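Local atomic coordinates of peptidase M16 inactive domain family protein (Pseudomonas fluorescens, PDB entry 3GWB), a protein that belongs to the M16 peptidase family as an inactive-domain member and is probably related to metal-binding hydrolases, although its own activity remains uncertain. Residues Glu154-Leu159 with Pro311-Leu316; Ala234-Ser239 with Lys412-Ser417. All blocks are in the same frame, centred on the assembly; numbering follows the deposited sequence.

Contact 1 (Glu154-Leu159 with Pro311-Leu316)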
loop_
_atom_site.group_PDB
_atom_site.type_symbol
_atom_site.label_atom_id
_atom_site.label_comp_id
_atom_site.label_asym_id
_atom_site.label_seq_id
_atom_site.Cartn_x
_atom_site.Cartn_y
_atom_site.Cartn_z
ATOM N N GLU A 154 -12.033 -7.050 -18.838
ATOM C CA GLU A 154 -13.018 -7.495 -19.822
ATOM C C GLU A 154 -14.371 -6.824 -19.587
ATOM O O GLU A 154 -15.046 -6.434 -20.538
ATOM C CB GLU A 154 -13.178 -9.019 -19.754
ATOM C CG GLU A 154 -14.318 -9.602 -20.592
ATOM C CD GLU A 154 -14.158 -9.352 -22.082
ATOM O OE1 GLU A 154 -13.005 -9.244 -22.551
ATOM O OE2 GLU A 154 -15.189 -9.282 -22.789
ATOM N N LEU A 155 -14.763 -6.692 -18.322
ATOM C CA LEU A 155 -16.040 -6.069 -17.989
ATOM C C LEU A 155 -16.073 -4.614 -18.451
ATOM O O LEU A 155 -17.078 -4.147 -18.990
ATOM C CB LEU A 155 -16.295 -6.151 -16.479
ATOM C CG LEU A 155 -17.611 -5.560 -15.964
ATOM C CD1 LEU A 155 -18.782 -6.153 -16.724
ATOM C CD2 LEU A 155 -17.750 -5.843 -14.473
HETATM N N MSE A 156 -14.973 -3.897 -18.246
HETATM C CA MSE A 156 -14.906 -2.505 -18.667
HETATM C C MSE A 156 -14.949 -2.398 -20.191
HETATM O O MSE A 156 -15.410 -1.396 -20.727
HETATM C CB MSE A 156 -13.647 -1.827 -18.114
HETATM C CG MSE A 156 -13.721 -1.501 -16.617
HETATM SE SE MSE A 156 -15.091 -0.383 -16.167
HETATM C CE MSE A 156 -14.345 1.229 -16.471
ATOM N N LYS A 157 -14.482 -3.428 -20.889
ATOM C CA LYS A 157 -14.510 -3.421 -22.351
ATOM C C LYS A 157 -15.943 -3.571 -22.860
ATOM O O LYS A 157 -16.370 -2.855 -23.768
ATOM C CB LYS A 157 -13.671 -4.568 -22.919
ATOM C CG LYS A 157 -12.186 -4.506 -22.590
ATOM C CD LYS A 157 -11.440 -5.704 -23.186
ATOM C CE LYS A 157 -9.992 -5.738 -22.729
ATOM N NZ LYS A 157 -9.293 -6.965 -23.200
ATOM N N ARG A 158 -16.676 -4.515 -22.277
ATOM C CA ARG A 158 -18.061 -4.773 -22.665
ATOM C C ARG A 158 -18.969 -3.596 -22.329
ATOM O O ARG A 158 -19.907 -3.285 -23.060
ATOM C CB ARG A 158 -18.572 -6.035 -21.960
ATOM C CG ARG A 158 -18.010 -7.340 -22.517
ATOM C CD ARG A 158 -18.187 -8.484 -21.531
ATOM N NE ARG A 158 -17.697 -9.750 -22.067
ATOM C CZ ARG A 158 -18.418 -10.567 -22.828
ATOM N NH1 ARG A 158 -19.667 -10.249 -23.138
ATOM N NH2 ARG A 158 -17.887 -11.692 -23.291
ATOM N N LEU A 159 -18.665 -2.932 -21.220
ATOM C CA LEU A 159 -19.447 -1.799 -20.744
ATOM C C LEU A 159 -19.278 -0.524 -21.574
ATOM O O LEU A 159 -20.260 0.149 -21.897
ATOM C CB LEU A 159 -19.057 -1.498 -19.293
ATOM C CG LEU A 159 -20.129 -1.335 -18.215
ATOM C CD1 LEU A 159 -20.898 -2.631 -18.057
ATOM C CD2 LEU A 159 -19.465 -0.957 -16.889
ATOM N N PRO A 311 -19.291 3.585 -14.003
ATOM C CA PRO A 311 -20.028 2.336 -13.841
ATOM C C PRO A 311 -20.611 2.066 -12.450
ATOM O O PRO A 311 -20.216 2.674 -11.455
ATOM C CB PRO A 311 -18.983 1.302 -14.210
ATOM C CG PRO A 311 -17.751 1.890 -13.550
ATOM C CD PRO A 311 -17.834 3.357 -13.921
ATOM N N PHE A 312 -21.580 1.160 -12.414
ATOM C CA PHE A 312 -22.167 0.694 -11.173
ATOM C C PHE A 312 -21.693 -0.748 -11.242
ATOM O O PHE A 312 -21.888 -1.419 -12.264
ATOM C CB PHE A 312 -23.693 0.715 -11.181
ATOM C CG PHE A 312 -24.294 -0.098 -10.065
ATOM C CD1 PHE A 312 -24.287 0.377 -8.752
ATOM C CD2 PHE A 312 -24.804 -1.372 -10.313
ATOM C CE1 PHE A 312 -24.760 -0.418 -7.701
ATOM C CE2 PHE A 312 -25.281 -2.176 -9.270
ATOM C CZ PHE A 312 -25.264 -1.694 -7.960
HETATM N N MSE A 313 -21.080 -1.228 -10.168
HETATM C CA MSE A 313 -20.539 -2.572 -10.178
HETATM C C MSE A 313 -20.698 -3.321 -8.862
HETATM O O MSE A 313 -20.673 -2.725 -7.788
HETATM C CB MSE A 313 -19.056 -2.482 -10.546
HETATM C CG MSE A 313 -18.378 -3.786 -10.890
HETATM SE SE MSE A 313 -16.686 -3.452 -11.442
HETATM C CE MSE A 313 -16.994 -2.232 -12.737
ATOM N N ILE A 314 -20.875 -4.633 -8.971
ATOM C CA ILE A 314 -21.000 -5.518 -7.819
ATOM C C ILE A 314 -19.947 -6.587 -8.031
ATOM O O ILE A 314 -19.839 -7.131 -9.129
ATOM C CB ILE A 314 -22.357 -6.236 -7.771
ATOM C CG1 ILE A 314 -23.482 -5.226 -7.573
ATOM C CG2 ILE A 314 -22.344 -7.286 -6.659
ATOM C CD1 ILE A 314 -24.865 -5.839 -7.702
ATOM N N ASN A 315 -19.166 -6.890 -7.002
ATOM C CA ASN A 315 -18.149 -7.924 -7.152
ATOM C C ASN A 315 -17.968 -8.782 -5.911
ATOM O O ASN A 315 -18.163 -8.326 -4.785
ATOM C CB ASN A 315 -16.810 -7.303 -7.537
ATOM C CG ASN A 315 -16.259 -6.412 -6.459
ATOM O OD1 ASN A 315 -16.736 -5.295 -6.253
ATOM N ND2 ASN A 315 -15.254 -6.903 -5.748
ATOM N N LEU A 316 -17.596 -10.036 -6.135
ATOM C CA LEU A 316 -17.375 -10.976 -5.051
ATOM C C LEU A 316 -16.625 -12.186 -5.582
ATOM O O LEU A 316 -16.434 -12.340 -6.794
ATOM C CB LEU A 316 -18.707 -11.434 -4.439
ATOM C CG LEU A 316 -19.578 -12.381 -5.280
ATOM C CD1 LEU A 316 -20.637 -13.030 -4.403
ATOM C CD2 LEU A 316 -20.226 -11.616 -6.414
#

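Contact 2 (Ala234-Ser239 with Lys412-Ser417)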
loop_
_atom_site.group_PDB
_atom_site.type_symbol
_atom_site.label_atom_id
_atom_site.label_comp_id
_atom_site.label_asym_id
_atom_site.label_seq_id
_atom_site.Cartn_x
_atom_site.Cartn_y
_atom_site.Cartn_z
ATOM N N ALA A 234 -22.392 4.923 -24.842
ATOM C CA ALA A 234 -23.667 4.399 -25.303
ATOM C C ALA A 234 -24.076 3.296 -24.338
ATOM O O ALA A 234 -23.221 2.651 -23.732
ATOM C CB ALA A 234 -23.526 3.835 -26.700
ATOM N N GLU A 235 -25.380 3.090 -24.190
ATOM C CA GLU A 235 -25.891 2.043 -23.310
ATOM C C GLU A 235 -25.522 0.689 -23.901
ATOM O O GLU A 235 -25.995 0.332 -24.976
ATOM C CB GLU A 235 -27.415 2.138 -23.203
ATOM C CG GLU A 235 -27.920 3.291 -22.356
ATOM C CD GLU A 235 -27.759 3.022 -20.876
ATOM O OE1 GLU A 235 -26.612 2.787 -20.438
ATOM O OE2 GLU A 235 -28.778 3.040 -20.153
ATOM N N PRO A 236 -24.673 -0.085 -23.209
ATOM C CA PRO A 236 -24.285 -1.397 -23.727
ATOM C C PRO A 236 -25.426 -2.402 -23.582
ATOM O O PRO A 236 -26.283 -2.254 -22.711
ATOM C CB PRO A 236 -23.096 -1.762 -22.852
ATOM C CG PRO A 236 -23.508 -1.196 -21.532
ATOM C CD PRO A 236 -24.032 0.172 -21.908
ATOM N N LYS A 237 -25.433 -3.420 -24.435
ATOM C CA LYS A 237 -26.464 -4.452 -24.369
ATOM C C LYS A 237 -26.085 -5.441 -23.268
ATOM O O LYS A 237 -24.902 -5.674 -23.016
ATOM C CB LYS A 237 -26.575 -5.187 -25.710
ATOM C CG LYS A 237 -25.264 -5.794 -26.188
ATOM C CD LYS A 237 -25.455 -6.677 -27.417
ATOM C CE LYS A 237 -24.115 -7.180 -27.939
ATOM N NZ LYS A 237 -23.327 -7.887 -26.881
ATOM N N ALA A 238 -27.084 -6.012 -22.603
ATOM C CA ALA A 238 -26.821 -6.975 -21.541
ATOM C C ALA A 238 -26.109 -8.187 -22.130
ATOM O O ALA A 238 -26.435 -8.636 -23.228
ATOM C CB ALA A 238 -28.132 -7.404 -20.881
ATOM N N SER A 239 -25.128 -8.711 -21.404
ATOM C CA SER A 239 -24.401 -9.878 -21.880
ATOM C C SER A 239 -23.683 -10.576 -20.736
ATOM O O SER A 239 -23.465 -9.987 -19.677
ATOM C CB SER A 239 -23.386 -9.479 -22.960
ATOM O OG SER A 239 -22.365 -8.643 -22.440
ATOM N N LYS A 412 -30.303 -4.638 -17.709
ATOM C CA LYS A 412 -29.146 -4.022 -18.352
ATOM C C LYS A 412 -27.788 -4.499 -17.854
ATOM O O LYS A 412 -26.753 -4.057 -18.358
ATOM C CB LYS A 412 -29.215 -2.499 -18.200
ATOM C CG LYS A 412 -30.409 -1.837 -18.868
ATOM C CD LYS A 412 -30.287 -0.329 -18.762
ATOM C CE LYS A 412 -31.362 0.410 -19.558
ATOM N NZ LYS A 412 -32.727 0.171 -19.023
HETATM N N MSE A 413 -27.788 -5.399 -16.877
HETATM C CA MSE A 413 -26.536 -5.896 -16.314
HETATM C C MSE A 413 -25.652 -6.675 -17.274
HETATM O O MSE A 413 -26.121 -7.510 -18.055
HETATM C CB MSE A 413 -26.806 -6.752 -15.071
HETATM C CG MSE A 413 -27.009 -5.946 -13.792
HETATM SE SE MSE A 413 -25.489 -5.191 -13.143
HETATM C CE MSE A 413 -25.777 -5.344 -11.378
ATOM N N VAL A 414 -24.364 -6.359 -17.210
ATOM C CA VAL A 414 -23.340 -7.016 -18.006
ATOM C C VAL A 414 -22.595 -7.841 -16.973
ATOM O O VAL A 414 -22.113 -7.306 -15.968
ATOM C CB VAL A 414 -22.375 -5.999 -18.635
ATOM C CG1 VAL A 414 -21.276 -6.725 -19.400
ATOM C CG2 VAL A 414 -23.140 -5.068 -19.555
ATOM N N ILE A 415 -22.510 -9.143 -17.202
ATOM C CA ILE A 415 -21.852 -10.012 -16.248
ATOM C C ILE A 415 -20.608 -10.693 -16.796
ATOM O O ILE A 415 -20.588 -11.176 -17.926
ATOM C CB ILE A 415 -22.837 -11.066 -15.754
ATOM C CG1 ILE A 415 -24.098 -10.368 -15.240
ATOM C CG2 ILE A 415 -22.202 -11.912 -14.662
ATOM C CD1 ILE A 415 -25.251 -11.303 -14.993
ATOM N N VAL A 416 -19.565 -10.721 -15.977
ATOM C CA VAL A 416 -18.316 -11.347 -16.364
ATOM C C VAL A 416 -17.748 -12.119 -15.189
ATOM O O VAL A 416 -17.528 -11.560 -14.111
ATOM C CB VAL A 416 -17.278 -10.300 -16.820
ATOM C CG1 VAL A 416 -15.973 -10.989 -17.188
ATOM C CG2 VAL A 416 -17.819 -9.511 -18.001
ATOM N N SER A 417 -17.522 -13.410 -15.399
ATOM C CA SER A 417 -16.962 -14.266 -14.368
ATOM C C SER A 417 -15.639 -14.848 -14.849
ATOM O O SER A 417 -15.436 -15.046 -16.046
ATOM C CB SER A 417 -17.929 -15.403 -14.038
ATOM O OG SER A 417 -18.221 -16.163 -15.195
HETATM O O HOH W 1 -25.977 -2.108 -19.787
#

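Contact 1 (Glu154-Leu159 with Pro311-Leu316)
Leu155 and Met313 meet tip to tip where helix 147-160 lies against the sheet that contains strand 311-319. In Leu155, CG is anti to the backbone N (chi1 -179°), and the branch ending in CD2 meets the selenium of selenomethionine Met313, with CD2 to SE at 4.0 Å. The Met313 side chain leaves its strand extended and bends at chi3 (-53°), which turns CE into a hollow of the helix surface. One wall of that hollow is Leu155, whose CD2 is 4.1 Å from Met313 CE; the other is Met156, whose SE lies 4.3 Å from the same methyl carbon. The neighbouring bump on the strand is the ring of Pro311, which fits between Met156 and Leu159. Its CB takes the closest touch of the contact, 3.5 Å from Leu159 CD2, the two side chains crossing at about a right angle, while its CG faces Met156 SE more loosely at 4.4 Å. Leu155 also rests on Met253 and Ala255 of strand 249-257 and on Val414 and Val416 of strand 414-419, so this leucine spans several strands. A helix that comes between strands of the N-terminal sheet in the sequence thus packs on the C-terminal sheet. No hydrogen bond crosses between the segments. Leucine branches, selenomethionine ends and a proline ring do all the touching, which implies that cohesion comes from apolar burial and matching shape, with no directional bond between the segments to set their register.

Contact 2 (Ala234-Ser239 with Lys412-Ser417)
Ser239 O is approached by two groups of the other segment: Ile415 N donates a hydrogen bond of 2.8 Å to it, nearly straight at 170°, and Val414 CA makes a CA-H...O contact with it at 3.4 Å. The donor lies almost on the line of the C=O bond. This joins the segment leading into strand 239-244, an outer strand of the five-stranded mixed sheet, to its parallel neighbour 414-419; backbone hydrogen bonds of Gly241 with Ile415 and Ser417 continue the pairing. The Ser239 hydroxyl, OG, rests on the Val414 methyl carbon CG1 at 3.8 Å. CG1 of Val414 is anti to its backbone N (chi1 177°); the other methyl, CG2, is turned to the loop and lies 4.4 Å from Pro236 CG. Ala238 CB sits on the carbonyl of selenomethionine Met413, 3.5 Å from its O. Nearer Pro236, a water joins two carbonyl oxygens of the segments, donating to Pro236 O at 2.9 Å and also to Lys412 O, where the exact length is doubtful. At the outer end, Glu235, bent at chi2, crosses the Lys412 chain obliquely and lays OE2 against CE at 3.7 Å. The ammonium stays apart, with Lys412 NZ 5.0 Å from Glu235 OE2, so there is at most a loose electrostatic attraction; the carboxylate's salt bridge is made by OE1 with Arg309. Contact thus changes along the chain from side-chain and water-mediated touches to a direct backbone bond, which implies that the firm, directional hold lies at Ser239 O, with looser touches before it.

Both contacts involve the five-stranded C-terminal sheet, but contact 1 covers one of its faces with a helix whereas contact 2 builds the sheet's edge from within. Contact 1 is buried and apolar; contact 2 is partly exposed, and backbone polarity, water and charged side chains enter it. Their centres are only 8 Å apart, and Val414 faces both contacts, with Leu159 also lying on it. A weak hydrogen bond between Arg158 NH1 and Ser239 OG joins the two contacts, and Pro236 packs against the helix backbone at Arg158 and Leu159.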